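Local structure of PlaB phospholipase (Legionella pneumophila, 6ZTI) at residues K199-F204 with S265-I271; V260-L264 with H285-W290; N30-L35 with I274-M279. The protein probably hydrolyses phospholipids as an α/β hydrolase, its activity being controlled by tetramerization that NAD(H) mediates. Where two conformers were deposited one is given. Numbering follows the deposited sequence.

Contact 1: K199-F204 with S265-I271. With SND (thionicotinamide-adenine-dinucleotide), chain I.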
loop_
_atom_site.group_PDB
_atom_site.type_symbol
_atom_site.label_atom_id
_atom_site.label_comp_id
_atom_site.label_asym_id
_atom_site.label_seq_id
_atom_site.Cartn_x
_atom_site.Cartn_y
_atom_site.Cartn_z
ATOM N N LYS B 199 32.884 -9.785 16.609
ATOM C CA LYS B 199 32.443 -10.620 17.717
ATOM C C LYS B 199 30.976 -10.323 18.019
ATOM O O LYS B 199 30.585 -9.156 18.098
ATOM C CB LYS B 199 33.296 -10.335 18.959
ATOM C CG LYS B 199 33.374 -11.463 19.958
ATOM C CD LYS B 199 34.282 -12.574 19.445
ATOM C CE LYS B 199 34.545 -13.609 20.527
ATOM N NZ LYS B 199 35.056 -14.887 19.954
ATOM N N ILE B 200 30.162 -11.365 18.177
ATOM C CA ILE B 200 28.787 -11.192 18.636
ATOM C C ILE B 200 28.805 -11.187 20.151
ATOM O O ILE B 200 29.433 -12.052 20.774
ATOM C CB ILE B 200 27.862 -12.305 18.115
ATOM C CG1 ILE B 200 27.874 -12.373 16.588
ATOM C CG2 ILE B 200 26.439 -12.092 18.649
ATOM C CD1 ILE B 200 27.529 -11.065 15.890
ATOM N N ASP B 201 28.137 -10.211 20.756
ATOM C CA ASP B 201 27.881 -10.304 22.189
ATOM C C ASP B 201 26.645 -11.187 22.326
ATOM O O ASP B 201 25.511 -10.740 22.125
ATOM C CB ASP B 201 27.695 -8.945 22.849
ATOM C CG ASP B 201 27.616 -9.058 24.378
ATOM O OD1 ASP B 201 27.284 -10.155 24.866
ATOM O OD2 ASP B 201 27.896 -8.078 25.100
ATOM N N ARG B 202 26.871 -12.456 22.659
ATOM C CA ARG B 202 25.823 -13.464 22.550
ATOM C C ARG B 202 24.755 -13.312 23.620
ATOM O O ARG B 202 23.707 -13.959 23.514
ATOM C CB ARG B 202 26.460 -14.857 22.586
ATOM C CG ARG B 202 27.438 -15.047 21.421
ATOM C CD ARG B 202 27.586 -16.485 20.977
ATOM N NE ARG B 202 28.425 -16.551 19.796
ATOM C CZ ARG B 202 27.980 -16.391 18.555
ATOM N NH1 ARG B 202 26.691 -16.167 18.319
ATOM N NH2 ARG B 202 28.831 -16.452 17.547
ATOM N N GLN B 203 24.995 -12.472 24.632
ATOM C CA GLN B 203 23.952 -12.130 25.591
ATOM C C GLN B 203 22.845 -11.298 24.966
ATOM O O GLN B 203 21.760 -11.200 25.544
ATOM C CB GLN B 203 24.536 -11.344 26.769
ATOM C CG GLN B 203 25.543 -12.092 27.596
ATOM C CD GLN B 203 25.856 -11.376 28.903
ATOM O OE1 GLN B 203 25.397 -10.254 29.136
ATOM N NE2 GLN B 203 26.629 -12.027 29.764
ATOM N N PHE B 204 23.095 -10.687 23.814
ATOM C CA PHE B 204 22.157 -9.757 23.204
ATOM C C PHE B 204 21.695 -10.259 21.842
ATOM O O PHE B 204 21.470 -9.484 20.914
ATOM C CB PHE B 204 22.777 -8.366 23.081
ATOM C CG PHE B 204 23.217 -7.773 24.397
ATOM C CD1 PHE B 204 22.664 -8.202 25.598
ATOM C CD2 PHE B 204 24.186 -6.782 24.431
ATOM C CE1 PHE B 204 23.075 -7.656 26.811
ATOM C CE2 PHE B 204 24.598 -6.231 25.639
ATOM C CZ PHE B 204 24.040 -6.671 26.829
ATOM N N SER B 265 32.478 -6.330 19.864
ATOM C CA SER B 265 31.153 -6.288 19.266
ATOM C C SER B 265 30.776 -4.836 19.001
ATOM O O SER B 265 31.575 -3.921 19.188
ATOM C CB SER B 265 30.123 -6.954 20.175
ATOM O OG SER B 265 29.963 -6.215 21.382
ATOM N N HIS B 266 29.532 -4.607 18.586
ATOM C CA HIS B 266 29.131 -3.241 18.263
ATOM C C HIS B 266 28.956 -2.386 19.512
ATOM O O HIS B 266 29.401 -1.232 19.546
ATOM C CB HIS B 266 27.835 -3.247 17.457
ATOM C CG HIS B 266 27.565 -1.959 16.735
ATOM N ND1 HIS B 266 28.313 -1.540 15.655
ATOM C CD2 HIS B 266 26.622 -1.006 16.934
ATOM C CE1 HIS B 266 27.844 -0.384 15.219
ATOM N NE2 HIS B 266 26.813 -0.043 15.971
ATOM N N SER B 267 28.315 -2.935 20.545
ATOM C CA SER B 267 27.799 -2.168 21.660
ATOM C C SER B 267 27.973 -2.956 22.946
ATOM O O SER B 267 28.392 -4.119 22.943
ATOM C CB SER B 267 26.316 -1.837 21.439
ATOM O OG SER B 267 26.155 -1.057 20.277
ATOM N N GLY B 268 27.648 -2.304 24.051
ATOM C CA GLY B 268 27.585 -2.968 25.337
ATOM C C GLY B 268 28.853 -2.792 26.146
ATOM O O GLY B 268 29.961 -2.665 25.609
ATOM N N LYS B 269 28.694 -2.789 27.473
ATOM C CA LYS B 269 29.850 -2.613 28.349
ATOM C C LYS B 269 30.756 -3.846 28.375
ATOM O O LYS B 269 31.942 -3.716 28.690
ATOM C CB LYS B 269 29.386 -2.251 29.768
ATOM C CG LYS B 269 28.781 -0.846 29.864
ATOM C CD LYS B 269 28.782 -0.307 31.279
ATOM C CE LYS B 269 27.574 -0.775 32.070
ATOM N NZ LYS B 269 27.530 -0.131 33.421
ATOM N N ASN B 270 30.244 -5.024 28.011
ATOM C CA ASN B 270 31.075 -6.229 28.007
ATOM C C ASN B 270 32.189 -6.122 26.971
ATOM O O ASN B 270 33.380 -6.158 27.308
ATOM C CB ASN B 270 30.225 -7.475 27.720
ATOM C CG ASN B 270 29.189 -7.754 28.793
ATOM O OD1 ASN B 270 29.461 -7.640 29.989
ATOM N ND2 ASN B 270 27.985 -8.142 28.363
ATOM N N ILE B 271 31.823 -6.003 25.693
ATOM C CA ILE B 271 32.827 -6.028 24.633
ATOM C C ILE B 271 32.501 -5.065 23.497
ATOM O O ILE B 271 32.984 -5.232 22.373
ATOM C CB ILE B 271 32.988 -7.458 24.090
ATOM C CG1 ILE B 271 31.643 -7.993 23.595
ATOM C CG2 ILE B 271 33.537 -8.382 25.157
ATOM C CD1 ILE B 271 31.793 -9.117 22.593
HETATM P PA SND I . 19.191 -19.338 14.184
HETATM O O1A SND I . 19.396 -18.606 15.480
HETATM O O2A SND I . 20.066 -18.890 13.034
HETATM O O5B SND I . 17.639 -19.244 13.722
HETATM C C5B SND I . 17.165 -19.654 12.423
HETATM C C4B SND I . 15.850 -18.933 12.246
HETATM O O4B SND I . 14.991 -19.243 13.370
HETATM C C3B SND I . 15.943 -17.411 12.223
HETATM O O3B SND I . 14.892 -16.833 11.462
HETATM C C2B SND I . 15.794 -17.052 13.698
HETATM O O2B SND I . 15.321 -15.724 13.877
HETATM C C1B SND I . 14.744 -18.078 14.132
HETATM N N9A SND I . 14.778 -18.440 15.549
HETATM C C8A SND I . 15.887 -18.622 16.334
HETATM N N7A SND I . 15.614 -18.924 17.580
HETATM C C5A SND I . 14.229 -18.942 17.619
HETATM C C6A SND I . 13.310 -19.176 18.659
HETATM N N6A SND I . 13.666 -19.441 19.918
HETATM N N1A SND I . 11.993 -19.115 18.361
HETATM C C2A SND I . 11.630 -18.830 17.108
HETATM N N3A SND I . 12.404 -18.572 16.051
HETATM C C4A SND I . 13.700 -18.649 16.373
HETATM O O3 SND I . 19.300 -20.916 14.341
HETATM P PN SND I . 20.151 -21.978 15.180
HETATM O O1N SND I . 21.552 -21.513 15.242
HETATM O O2N SND I . 19.864 -23.326 14.648
HETATM O O5D SND I . 19.461 -21.780 16.601
HETATM C C5D SND I . 19.497 -22.776 17.634
HETATM C C4D SND I . 19.325 -22.047 18.942
HETATM O O4D SND I . 20.492 -21.234 19.205
HETATM C C3D SND I . 18.121 -21.104 19.004
HETATM O O3D SND I . 17.479 -21.287 20.257
HETATM C C2D SND I . 18.758 -19.722 18.831
HETATM O O2D SND I . 18.038 -18.659 19.442
HETATM C C1D SND I . 20.083 -19.938 19.538
HETATM N N1N SND I . 21.097 -18.981 19.007
HETATM C C2N SND I . 21.677 -18.172 19.908
HETATM C C3N SND I . 22.681 -17.311 19.517
HETATM C C7N SND I . 23.309 -16.376 20.486
HETATM S S7N SND I . 24.591 -15.420 20.031
HETATM N N7N SND I . 22.792 -16.339 21.697
HETATM C C4N SND I . 23.072 -17.310 18.185
HETATM C C5N SND I . 22.443 -18.139 17.275
HETATM C C6N SND I . 21.446 -18.973 17.706
HETATM O O HOH W 1 29.115 -5.904 25.050
#
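Two loops that leave neighbouring strands can be sewn together by a few polar atoms, and the loop 265-271 does this residue by residue. Ser265 starts it snugly: its CA and its CB each lie 3.1 Å from Lys199 O, the former as a CA-H...O contact, while Ser265 N bonds to Ile271 O (2.8 Å) and pinches the loop shut at its base. His266 turns from Lys199-Phe204 and reaches Ser100 OG through a weak hydrogen bond, consistent with the histidine-serine arrangement of an α/β-hydrolase active site. Ser267 O accepts from water 1. At Gly268, where a side chain would press on the ring, CA meets the edge of Phe204, 4.4 Å from CE2. Asn270 ND2 then donates to Asp201 OD2 (3.3 Å) and, weakly, to Gln203 OE1 (3.4 Å). Asp201 is itself part of an Asx turn, its OD1 accepting from Gln203 N at 3.3 Å. Ile271 finishes the loop with CD1 3.9 Å from Lys199 CG, and its N joins Asp201 OD2 on water 1. The turn at Asp201 also leads into the dinucleotide site, where SND N7N donates to Arg202 O (3.1 Å) and Arg202 pairs with Glu324. The two loops follow strands 191-197 and 257-261, adjacent in the parallel sheet, and precede helices 223-226 and 286-296 respectively.

Contact 2: V260-L264 with H285-W290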
loop_
_atom_site.group_PDB
_atom_site.type_symbol
_atom_site.label_atom_id
_atom_site.label_comp_id
_atom_site.label_asym_id
_atom_site.label_seq_id
_atom_site.Cartn_x
_atom_site.Cartn_y
_atom_site.Cartn_z
ATOM N N VAL B 260 40.318 -5.077 11.472
ATOM C CA VAL B 260 39.337 -5.846 12.224
ATOM C C VAL B 260 40.010 -6.239 13.538
ATOM O O VAL B 260 40.928 -7.064 13.559
ATOM C CB VAL B 260 38.850 -7.073 11.441
ATOM C CG1 VAL B 260 37.831 -7.856 12.236
ATOM C CG2 VAL B 260 38.252 -6.664 10.076
ATOM N N LEU B 261 39.591 -5.638 14.596
ATOM C CA LEU B 261 40.183 -5.826 15.916
ATOM C C LEU B 261 39.579 -7.036 16.625
ATOM O O LEU B 261 38.413 -7.374 16.401
ATOM C CB LEU B 261 39.959 -4.588 16.771
ATOM C CG LEU B 261 40.464 -3.264 16.198
ATOM C CD1 LEU B 261 40.266 -2.115 17.218
ATOM C CD2 LEU B 261 41.924 -3.383 15.798
ATOM N N PRO B 262 40.337 -7.691 17.508
ATOM C CA PRO B 262 39.853 -8.929 18.134
ATOM C C PRO B 262 38.928 -8.705 19.321
ATOM O O PRO B 262 39.169 -7.851 20.180
ATOM C CB PRO B 262 41.150 -9.610 18.596
ATOM C CG PRO B 262 42.039 -8.461 18.940
ATOM C CD PRO B 262 41.739 -7.413 17.868
ATOM N N GLY B 263 37.876 -9.522 19.373
ATOM C CA GLY B 263 37.066 -9.687 20.567
ATOM C C GLY B 263 36.057 -8.601 20.831
ATOM O O GLY B 263 35.611 -8.445 21.973
ATOM N N LEU B 264 35.658 -7.857 19.813
ATOM C CA LEU B 264 34.885 -6.636 19.991
ATOM C C LEU B 264 33.583 -6.696 19.205
ATOM O O LEU B 264 33.581 -7.056 18.021
ATOM C CB LEU B 264 35.720 -5.430 19.561
ATOM C CG LEU B 264 36.995 -5.139 20.362
ATOM C CD1 LEU B 264 37.668 -3.929 19.781
ATOM C CD2 LEU B 264 36.684 -4.906 21.825
ATOM N N HIS B 285 43.259 -2.366 25.865
ATOM C CA HIS B 285 42.061 -2.456 25.052
ATOM C C HIS B 285 42.425 -2.232 23.591
ATOM O O HIS B 285 43.032 -1.205 23.274
ATOM C CB HIS B 285 41.051 -1.411 25.501
ATOM C CG HIS B 285 39.657 -1.680 25.032
ATOM N ND1 HIS B 285 39.295 -1.613 23.707
ATOM C CD2 HIS B 285 38.537 -2.015 25.715
ATOM C CE1 HIS B 285 38.010 -1.899 23.591
ATOM N NE2 HIS B 285 37.526 -2.141 24.796
ATOM N N PRO B 286 42.084 -3.146 22.676
ATOM C CA PRO B 286 42.510 -2.941 21.280
ATOM C C PRO B 286 42.059 -1.620 20.699
ATOM O O PRO B 286 42.846 -0.966 20.011
ATOM C CB PRO B 286 41.878 -4.126 20.536
ATOM C CG PRO B 286 41.607 -5.143 21.582
ATOM C CD PRO B 286 41.311 -4.394 22.838
ATOM N N THR B 287 40.809 -1.209 20.942
ATOM C CA THR B 287 40.321 0.042 20.370
ATOM C C THR B 287 41.174 1.219 20.828
ATOM O O THR B 287 41.620 2.035 20.016
ATOM C CB THR B 287 38.861 0.278 20.764
ATOM O OG1 THR B 287 38.074 -0.870 20.441
ATOM C CG2 THR B 287 38.302 1.490 20.032
ATOM N N ALA B 288 41.398 1.327 22.138
ATOM C CA ALA B 288 42.156 2.452 22.673
ATOM C C ALA B 288 43.582 2.457 22.135
ATOM O O ALA B 288 44.109 3.511 21.750
ATOM C CB ALA B 288 42.160 2.391 24.198
ATOM N N ILE B 289 44.215 1.283 22.096
ATOM C CA ILE B 289 45.599 1.187 21.646
ATOM C C ILE B 289 45.725 1.614 20.194
ATOM O O ILE B 289 46.670 2.318 19.822
ATOM C CB ILE B 289 46.129 -0.244 21.863
ATOM C CG1 ILE B 289 46.362 -0.515 23.364
ATOM C CG2 ILE B 289 47.425 -0.461 21.067
ATOM C CD1 ILE B 289 46.364 -1.987 23.722
ATOM N N TRP B 290 44.787 1.194 19.345
ATOM C CA TRP B 290 44.932 1.514 17.931
ATOM C C TRP B 290 44.421 2.908 17.600
ATOM O O TRP B 290 44.902 3.513 16.636
ATOM C CB TRP B 290 44.239 0.449 17.079
ATOM C CG TRP B 290 45.072 -0.784 17.042
ATOM C CD1 TRP B 290 44.855 -1.943 17.722
ATOM C CD2 TRP B 290 46.303 -0.958 16.335
ATOM N NE1 TRP B 290 45.862 -2.841 17.460
ATOM C CE2 TRP B 290 46.766 -2.256 16.616
ATOM C CE3 TRP B 290 47.051 -0.143 15.482
ATOM C CZ2 TRP B 290 47.940 -2.764 16.065
ATOM C CZ3 TRP B 290 48.221 -0.640 14.948
ATOM C CH2 TRP B 290 48.653 -1.944 15.237
#
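When a strand end meets the first turn of a helix, side-chain shape can do all the work, and no hydrogen bond links Val260-Leu264 to His285-Trp290. The chief knob is Leu261. Its forked end enters a notch in the helix surface: CD1 settles over the backbone of the first turn, 3.9 Å from Pro286 C and 3.8 Å from Thr287 CA, while CD2 meets the indole at Trp290 CD1, also 3.8 Å away. Since Trp290 lies one turn beyond Pro286, both side chains face the strand and border the notch. Pro286 is the answering bump. Its ring projects among three residues, with CB 4.2 Å from Leu261 CD1, 4.2 Å from Pro262 CD and 4.3 Å from Leu264 CD1. The strand concerned, 257-261, is, within this chain, an edge strand of the parallel sheet of this α/β hydrolase, and the contact seats helix 286-296 against its C-terminal end; helix 300-320 packs on the same corner, Leu306 and Leu310 touching Trp290. Further along, Leu264 fills a second hollow at the helix start, where CD1 approaches Thr287 OG1 to 3.2 Å and CD2 lies 3.7 Å from His285 CE1. One wall of that hollow is the N-cap residue: His285 ND1 accepts from Thr287 N (3.2 Å), which places the imidazole beside the first turn. The polar ends point to the preceding loop, Thr287 OG1 bonding to Ile273 O and His285 NE2 to Ser276 OG.

Contact 3: N30-L35 with I274-M279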
loop_
_atom_site.group_PDB
_atom_site.type_symbol
_atom_site.label_atom_id
_atom_site.label_comp_id
_atom_site.label_asym_id
_atom_site.label_seq_id
_atom_site.Cartn_x
_atom_site.Cartn_y
_atom_site.Cartn_z
ATOM N N ASN B 30 27.501 8.454 27.691
ATOM C CA ASN B 30 28.309 7.346 28.183
ATOM C C ASN B 30 28.521 6.289 27.112
ATOM O O ASN B 30 29.346 5.387 27.304
ATOM C CB ASN B 30 27.676 6.712 29.433
ATOM C CG ASN B 30 26.293 6.121 29.179
ATOM O OD1 ASN B 30 25.869 5.947 28.041
ATOM N ND2 ASN B 30 25.588 5.801 30.259
ATOM N N THR B 31 27.796 6.388 25.995
ATOM C CA THR B 31 28.053 5.541 24.837
ATOM C C THR B 31 29.536 5.503 24.478
ATOM O O THR B 31 30.012 4.509 23.918
ATOM C CB THR B 31 27.228 6.054 23.649
ATOM O OG1 THR B 31 27.329 5.147 22.541
ATOM C CG2 THR B 31 27.720 7.432 23.202
ATOM N N TYR B 32 30.278 6.568 24.792
ATOM C CA TYR B 32 31.703 6.649 24.482
ATOM C C TYR B 32 32.583 5.919 25.488
ATOM O O TYR B 32 33.806 5.897 25.307
ATOM C CB TYR B 32 32.154 8.115 24.404
ATOM C CG TYR B 32 31.405 8.946 23.378
ATOM C CD1 TYR B 32 31.383 8.573 22.042
ATOM C CD2 TYR B 32 30.744 10.124 23.743
ATOM C CE1 TYR B 32 30.708 9.331 21.098
ATOM C CE2 TYR B 32 30.072 10.888 22.809
ATOM C CZ TYR B 32 30.062 10.482 21.484
ATOM O OH TYR B 32 29.396 11.230 20.536
ATOM N N GLY B 33 32.000 5.315 26.525
ATOM C CA GLY B 33 32.797 4.654 27.537
ATOM C C GLY B 33 33.583 5.702 28.301
ATOM O O GLY B 33 33.161 6.846 28.438
ATOM N N GLU B 34 34.760 5.307 28.786
ATOM C CA GLU B 34 35.683 6.237 29.418
ATOM C C GLU B 34 36.839 6.631 28.500
ATOM O O GLU B 34 37.826 7.208 28.972
ATOM C CB GLU B 34 36.201 5.642 30.735
ATOM C CG GLU B 34 35.084 5.378 31.748
ATOM C CD GLU B 34 35.586 4.963 33.133
ATOM O OE1 GLU B 34 36.601 4.237 33.238
ATOM O OE2 GLU B 34 34.951 5.375 34.130
ATOM N N LEU B 35 36.713 6.386 27.196
ATOM C CA LEU B 35 37.795 6.727 26.276
ATOM C C LEU B 35 38.105 8.219 26.221
ATOM O O LEU B 35 39.295 8.566 26.113
ATOM C CB LEU B 35 37.463 6.208 24.870
ATOM C CG LEU B 35 38.512 6.542 23.808
ATOM C CD1 LEU B 35 39.852 5.953 24.228
ATOM C CD2 LEU B 35 38.105 6.065 22.435
ATOM N N ILE B 274 33.590 0.573 21.563
ATOM C CA ILE B 274 34.007 1.751 22.332
ATOM C C ILE B 274 33.353 1.748 23.714
ATOM O O ILE B 274 33.948 2.217 24.691
ATOM C CB ILE B 274 33.725 3.070 21.571
ATOM C CG1 ILE B 274 34.231 4.278 22.382
ATOM C CG2 ILE B 274 32.257 3.216 21.237
ATOM C CD1 ILE B 274 34.164 5.634 21.657
ATOM N N ARG B 275 32.145 1.188 23.823
ATOM C CA ARG B 275 31.422 1.228 25.091
ATOM C C ARG B 275 32.168 0.506 26.209
ATOM O O ARG B 275 32.043 0.888 27.379
ATOM C CB ARG B 275 30.032 0.612 24.918
ATOM C CG ARG B 275 29.151 0.721 26.163
ATOM C CD ARG B 275 28.708 2.157 26.416
ATOM N NE ARG B 275 27.776 2.275 27.536
ATOM C CZ ARG B 275 28.142 2.442 28.801
ATOM N NH1 ARG B 275 29.430 2.502 29.125
ATOM N NH2 ARG B 275 27.214 2.547 29.745
ATOM N N SER B 276 32.937 -0.534 25.883
ATOM C CA SER B 276 33.587 -1.358 26.896
ATOM C C SER B 276 34.896 -0.768 27.426
ATOM O O SER B 276 35.484 -1.344 28.351
ATOM C CB SER B 276 33.845 -2.759 26.332
ATOM O OG SER B 276 34.871 -2.760 25.357
ATOM N N ILE B 277 35.338 0.376 26.905
ATOM C CA ILE B 277 36.608 0.975 27.305
ATOM C C ILE B 277 36.456 1.619 28.677
ATOM O O ILE B 277 35.583 2.468 28.883
ATOM C CB ILE B 277 37.066 2.012 26.268
ATOM C CG1 ILE B 277 37.278 1.352 24.910
ATOM C CG2 ILE B 277 38.337 2.703 26.719
ATOM C CD1 ILE B 277 37.661 2.321 23.821
ATOM N N THR B 278 37.335 1.250 29.606
ATOM C CA THR B 278 37.397 1.884 30.915
ATOM C C THR B 278 38.813 2.386 31.161
ATOM O O THR B 278 39.766 1.959 30.501
ATOM C CB THR B 278 36.992 0.924 32.048
ATOM O OG1 THR B 278 38.003 -0.078 32.217
ATOM C CG2 THR B 278 35.664 0.262 31.736
ATOM N N MET B 279 38.946 3.296 32.133
ATOM C CA MET B 279 40.275 3.755 32.518
ATOM C C MET B 279 41.155 2.585 32.927
ATOM O O MET B 279 42.374 2.616 32.713
ATOM C CB MET B 279 40.186 4.763 33.667
ATOM C CG MET B 279 39.641 6.136 33.281
ATOM S SD MET B 279 40.629 6.949 32.016
ATOM C CE MET B 279 42.219 7.089 32.834
#
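Leu35, Ile274 and Ile277 form the apolar centre of this contact: Leu35 CD2 lies 4.0 Å from Ile274 CD1 and equally 4.0 Å from Ile277 CD1. Ile291 of helix 286-296 also packs on Leu35, and Ile274 CD1 meets the edge of the Tyr32 ring, 4.1 Å from Tyr32 CD1. Outward from this core, backbone packs on backbone in a pairing of two β turns, type II' over Tyr32-Leu35 and type I over Ile274-Ile277. Gly33, at positive phi, rides on the second turn with its CA 3.8 Å from Ile277 O and 3.9 Å from Ile274 O; a CB would clash with both oxygens. Glu34 N donates to Ile277 O (3.0 Å, nearly linear). In the α/β fold the pairing holds the crossing from strand 16-21 to helix 35-44 against the loop beyond strand 257-261. Glu34, the N-cap residue of helix 35-44, adds a reciprocal bond through its side chain, OE1 accepting from Met279 N at 2.8 Å. At the opposite end Arg275 lays a face of its guanidinium over Asn30 O, whose nearest Arg275 atom is CD (3.4 Å), and Asn30 itself packs on Pro476 of the third subunit.

Overall arrangement
Followed from the N terminus, the chain opens contact 3 at residues 30-35, after the strand 16-21, and contact 1 at 199-204, after strand 191-197. Contact 2 opens at 260-264, where strand 257-261 ends. The partners then come in quick succession: 265-271 closes contact 1, 274-279 closes contact 3, and 285-290 closes contact 2. Contact 1 is thus nested within the long loop of contact 3, and contact 2 crosses both. One connection, from strand 257-261 to helix 286-296, therefore ties the loops that follow strands 16-21 and 191-197 to the end of strand 257-261 and to helix 286-296, and the contacts touch directly, as where Lys199 N meets Leu264 O.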